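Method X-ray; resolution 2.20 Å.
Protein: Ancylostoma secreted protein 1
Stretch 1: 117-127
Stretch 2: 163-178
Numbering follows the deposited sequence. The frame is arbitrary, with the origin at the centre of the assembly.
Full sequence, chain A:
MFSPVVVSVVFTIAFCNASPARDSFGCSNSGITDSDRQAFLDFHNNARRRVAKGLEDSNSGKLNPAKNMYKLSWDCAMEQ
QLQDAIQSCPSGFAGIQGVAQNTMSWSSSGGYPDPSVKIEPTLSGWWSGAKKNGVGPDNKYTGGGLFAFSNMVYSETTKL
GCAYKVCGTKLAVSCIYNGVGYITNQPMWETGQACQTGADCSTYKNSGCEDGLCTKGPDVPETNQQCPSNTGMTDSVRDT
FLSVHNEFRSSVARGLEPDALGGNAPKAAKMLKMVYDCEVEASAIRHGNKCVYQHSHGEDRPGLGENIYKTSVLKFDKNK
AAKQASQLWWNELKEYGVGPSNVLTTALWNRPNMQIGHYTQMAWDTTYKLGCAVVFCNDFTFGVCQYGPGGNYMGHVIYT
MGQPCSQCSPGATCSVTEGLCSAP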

# COMPACT_ATOMS: atom_id res chain seq x y z
N VAL A 117 -1.44 0.45 -33.67
CA VAL A 117 -1.95 -0.94 -33.76
C VAL A 117 -1.28 -1.90 -32.80
O VAL A 117 -1.72 -3.04 -32.61
CB VAL A 117 -1.98 -1.50 -35.20
CG1 VAL A 117 -2.85 -0.56 -36.08
CG2 VAL A 117 -0.55 -1.65 -35.76
N LYS A 118 -0.22 -1.39 -32.17
CA LYS A 118 0.48 -2.16 -31.17
C LYS A 118 -0.03 -1.88 -29.76
O LYS A 118 0.49 -2.46 -28.78
CB LYS A 118 1.98 -1.90 -31.27
CG LYS A 118 2.63 -2.63 -32.41
CD LYS A 118 2.80 -4.13 -32.13
CE LYS A 118 3.21 -4.86 -33.36
NZ LYS A 118 3.38 -6.30 -33.06
N ILE A 119 -1.04 -1.01 -29.62
CA ILE A 119 -1.54 -0.71 -28.29
C ILE A 119 -2.27 -1.92 -27.68
O ILE A 119 -2.07 -2.24 -26.52
CB ILE A 119 -2.44 0.55 -28.21
CG1 ILE A 119 -1.66 1.83 -28.52
CG2 ILE A 119 -3.08 0.64 -26.77
CD1 ILE A 119 -2.63 3.05 -28.66
N GLU A 120 -3.10 -2.58 -28.46
CA GLU A 120 -3.93 -3.63 -27.96
C GLU A 120 -3.15 -4.89 -27.62
O GLU A 120 -3.35 -5.47 -26.56
CB GLU A 120 -5.11 -3.91 -28.92
CG GLU A 120 -6.28 -4.78 -28.28
CD GLU A 120 -5.98 -6.29 -28.13
OE1 GLU A 120 -5.14 -6.90 -28.89
OE2 GLU A 120 -6.63 -6.88 -27.23
N PRO A 121 -2.27 -5.32 -28.53
CA PRO A 121 -1.52 -6.50 -28.20
C PRO A 121 -0.50 -6.25 -27.09
O PRO A 121 -0.11 -7.20 -26.43
CB PRO A 121 -0.85 -6.89 -29.56
CG PRO A 121 -0.69 -5.57 -30.25
CD PRO A 121 -2.05 -4.91 -29.93
N THR A 122 -0.04 -5.00 -26.90
CA THR A 122 0.81 -4.68 -25.73
C THR A 122 0.06 -4.87 -24.40
O THR A 122 0.53 -5.54 -23.47
CB THR A 122 1.37 -3.26 -25.75
OG1 THR A 122 2.16 -3.13 -26.92
CG2 THR A 122 2.27 -2.99 -24.53
N LEU A 123 -1.11 -4.25 -24.34
CA LEU A 123 -1.89 -4.24 -23.13
C LEU A 123 -2.44 -5.69 -22.83
O LEU A 123 -2.46 -6.14 -21.67
CB LEU A 123 -2.96 -3.15 -23.16
CG LEU A 123 -2.54 -1.80 -22.51
CD1 LEU A 123 -1.39 -1.21 -23.27
CD2 LEU A 123 -3.64 -0.84 -22.55
N SER A 124 -2.82 -6.40 -23.87
CA SER A 124 -3.33 -7.73 -23.67
C SER A 124 -2.27 -8.74 -23.29
O SER A 124 -2.56 -9.73 -22.55
CB SER A 124 -4.23 -8.19 -24.85
OG SER A 124 -3.54 -8.42 -26.06
N GLY A 125 -1.05 -8.50 -23.75
CA GLY A 125 0.16 -9.22 -23.32
C GLY A 125 0.49 -8.97 -21.83
O GLY A 125 0.83 -9.93 -21.09
N TRP A 126 0.39 -7.73 -21.38
CA TRP A 126 0.49 -7.38 -19.94
C TRP A 126 -0.56 -8.08 -19.11
O TRP A 126 -0.26 -8.67 -18.08
CB TRP A 126 0.41 -5.87 -19.72
CG TRP A 126 1.56 -5.12 -20.23
CD1 TRP A 126 2.83 -5.62 -20.50
CD2 TRP A 126 1.65 -3.71 -20.50
NE1 TRP A 126 3.64 -4.61 -20.94
CE2 TRP A 126 2.94 -3.44 -20.98
CE3 TRP A 126 0.76 -2.65 -20.39
CZ2 TRP A 126 3.38 -2.16 -21.34
CZ3 TRP A 126 1.19 -1.37 -20.78
CH2 TRP A 126 2.49 -1.15 -21.25
N TRP A 127 -1.79 -8.00 -19.61
CA TRP A 127 -2.95 -8.52 -18.94
C TRP A 127 -2.96 -10.09 -18.81
O TRP A 127 -3.54 -10.62 -17.84
CB TRP A 127 -4.23 -7.96 -19.64
CG TRP A 127 -5.53 -8.25 -18.78
CD1 TRP A 127 -6.39 -9.30 -18.93
CD2 TRP A 127 -5.97 -7.54 -17.60
NE1 TRP A 127 -7.38 -9.25 -17.97
CE2 TRP A 127 -7.13 -8.19 -17.13
CE3 TRP A 127 -5.51 -6.39 -16.93
CZ2 TRP A 127 -7.84 -7.74 -16.04
CZ3 TRP A 127 -6.21 -5.94 -15.84
CH2 TRP A 127 -7.36 -6.62 -15.39
N ALA A 163 2.27 6.21 -23.08
CA ALA A 163 2.87 6.78 -24.26
C ALA A 163 3.65 5.70 -25.04
O ALA A 163 4.07 4.72 -24.44
CB ALA A 163 3.82 7.97 -23.84
N TYR A 164 3.75 5.81 -26.38
CA TYR A 164 4.69 4.99 -27.18
C TYR A 164 5.70 5.93 -27.89
O TYR A 164 5.48 7.12 -27.93
CB TYR A 164 3.99 4.05 -28.16
CG TYR A 164 3.07 4.77 -29.12
CD1 TYR A 164 3.58 5.59 -30.16
CD2 TYR A 164 1.71 4.71 -28.96
CE1 TYR A 164 2.74 6.30 -31.01
CE2 TYR A 164 0.85 5.41 -29.79
CZ TYR A 164 1.38 6.21 -30.82
OH TYR A 164 0.54 6.91 -31.62
N LYS A 165 6.84 5.39 -28.33
CA LYS A 165 7.81 6.11 -29.15
C LYS A 165 8.38 5.17 -30.18
O LYS A 165 8.81 4.10 -29.81
CB LYS A 165 8.93 6.65 -28.29
CG LYS A 165 9.91 7.55 -29.01
CD LYS A 165 9.31 8.85 -29.49
CE LYS A 165 10.47 9.66 -30.14
NZ LYS A 165 10.14 11.10 -30.52
N VAL A 166 8.38 5.58 -31.46
CA VAL A 166 9.07 4.86 -32.53
C VAL A 166 10.60 5.23 -32.56
O VAL A 166 10.98 6.40 -32.49
CB VAL A 166 8.40 5.09 -33.92
CG1 VAL A 166 9.12 4.36 -35.02
CG2 VAL A 166 6.95 4.63 -33.89
N CYS A 167 11.47 4.22 -32.64
CA CYS A 167 12.89 4.50 -32.82
C CYS A 167 13.41 3.74 -34.01
O CYS A 167 14.07 2.72 -33.86
CB CYS A 167 13.69 4.13 -31.57
SG CYS A 167 13.17 4.97 -30.10
N GLY A 168 13.09 4.22 -35.21
CA GLY A 168 13.43 3.50 -36.44
C GLY A 168 12.76 2.16 -36.61
O GLY A 168 11.71 2.08 -37.22
N THR A 169 13.37 1.10 -36.09
CA THR A 169 12.85 -0.29 -36.25
C THR A 169 12.41 -0.83 -34.90
O THR A 169 12.13 -2.03 -34.75
CB THR A 169 13.91 -1.28 -36.87
OG1 THR A 169 15.16 -1.10 -36.21
CG2 THR A 169 14.08 -1.07 -38.37
N LYS A 170 12.37 0.06 -33.92
CA LYS A 170 12.05 -0.34 -32.58
C LYS A 170 10.89 0.51 -32.05
O LYS A 170 10.81 1.69 -32.30
CB LYS A 170 13.31 -0.19 -31.70
CG LYS A 170 13.18 -0.64 -30.24
CD LYS A 170 14.59 -0.84 -29.61
CE LYS A 170 14.65 -1.69 -28.30
NZ LYS A 170 13.70 -1.16 -27.24
N LEU A 171 10.00 -0.11 -31.28
CA LEU A 171 8.84 0.60 -30.71
C LEU A 171 8.74 0.29 -29.23
O LEU A 171 8.70 -0.84 -28.83
CB LEU A 171 7.53 0.17 -31.40
CG LEU A 171 6.22 0.75 -30.81
CD1 LEU A 171 6.04 2.23 -31.10
CD2 LEU A 171 5.07 0.03 -31.37
N ALA A 172 8.70 1.31 -28.41
CA ALA A 172 8.50 1.06 -27.00
C ALA A 172 7.12 1.61 -26.64
O ALA A 172 6.75 2.72 -27.09
CB ALA A 172 9.62 1.72 -26.19
N VAL A 173 6.35 0.79 -25.93
CA VAL A 173 5.03 1.15 -25.42
C VAL A 173 5.03 0.92 -23.91
O VAL A 173 5.50 -0.11 -23.46
CB VAL A 173 3.93 0.29 -26.04
CG1 VAL A 173 2.57 0.79 -25.54
CG2 VAL A 173 4.03 0.29 -27.59
N SER A 174 4.55 1.89 -23.15
CA SER A 174 4.78 1.93 -21.69
C SER A 174 3.61 2.67 -21.00
O SER A 174 3.01 3.50 -21.58
CB SER A 174 6.14 2.57 -21.31
OG SER A 174 6.40 2.44 -19.88
N CYS A 175 3.32 2.30 -19.77
CA CYS A 175 2.26 2.94 -18.97
C CYS A 175 2.84 3.00 -17.58
O CYS A 175 3.56 2.09 -17.18
CB CYS A 175 0.95 2.11 -18.92
SG CYS A 175 -0.03 2.00 -20.41
N ILE A 176 2.53 4.09 -16.88
CA ILE A 176 2.88 4.28 -15.48
C ILE A 176 1.62 4.48 -14.67
O ILE A 176 0.59 4.92 -15.21
CB ILE A 176 3.85 5.50 -15.23
CG1 ILE A 176 3.42 6.72 -16.01
CG2 ILE A 176 5.27 5.19 -15.56
CD1 ILE A 176 4.07 7.93 -15.49
N TYR A 177 1.69 4.16 -13.38
CA TYR A 177 0.48 4.04 -12.53
C TYR A 177 0.80 4.61 -11.18
O TYR A 177 1.87 4.35 -10.68
CB TYR A 177 0.09 2.56 -12.34
CG TYR A 177 -0.09 1.80 -13.61
CD1 TYR A 177 -1.37 1.51 -14.11
CD2 TYR A 177 0.99 1.28 -14.27
CE1 TYR A 177 -1.52 0.77 -15.25
CE2 TYR A 177 0.83 0.53 -15.41
CZ TYR A 177 -0.43 0.27 -15.89
OH TYR A 177 -0.62 -0.41 -17.04
N ASN A 178 -0.12 5.36 -10.59
CA ASN A 178 0.12 5.95 -9.30
C ASN A 178 -0.11 4.97 -8.11
O ASN A 178 -0.34 5.42 -6.97
CB ASN A 178 -0.74 7.21 -9.10
CG ASN A 178 -2.26 6.89 -8.96
OD1 ASN A 178 -2.73 5.83 -9.40
ND2 ASN A 178 -3.02 7.82 -8.36

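No hydrogen bond joins the two stretches; they bury 369 Å² between them, both sides summed, mostly through side chains, though Trp-126 also touches backbone atoms. The axis of helix 119-127 passes 9.5 Å from that of strand 170-177 at 55°.

Along stretch 2, Tyr-164 comes first. Its chi1 of 57° (p) presents the ring edge to the helix, with CE2 4.4 Å from Ile-119 CD1, a loose apolar contact. The chain turns through Gly-168 and Thr-169 into strand 170-177, which pairs with the first strand (Lys-165 N to Ala-172 O, 2.9 Å). Alternation sends the CA-to-CB bonds of Leu-171, Val-173, Cys-175 and Tyr-177 toward the helix. Leu-171 CD2 lies 3.6 Å from Lys-118 CB, so the lysine offers its aliphatic base while its end leads away. Val-173 has 72 Å² covered; its CA lies 7.2 Å from Thr-122 CA, and its CG1 3.9 Å from Thr-122 CG2. At chi1 -61° (m), Thr-122 turns CG2 to the valine while OG1 donates to Lys-118 O at 2.6 Å.

Buried Trp-126 (chi1 -68°, m) spans the rest: its broad ring reaches several strand residues, with 69 Å² covered, while NE1 is hydrogen-bonded elsewhere in the structure. Trp-126 CZ2 approaches Val-173 O at 3.6 Å, CH2 lies 3.9 Å from Ser-174 CA, and CZ3 meets Cys-175 SG at 3.6 Å. The sulfur lies 84° off the ring normal, hence at the edge. Tyr-177 OH, 4.3 Å from Trp-126 CE3, ends the contact.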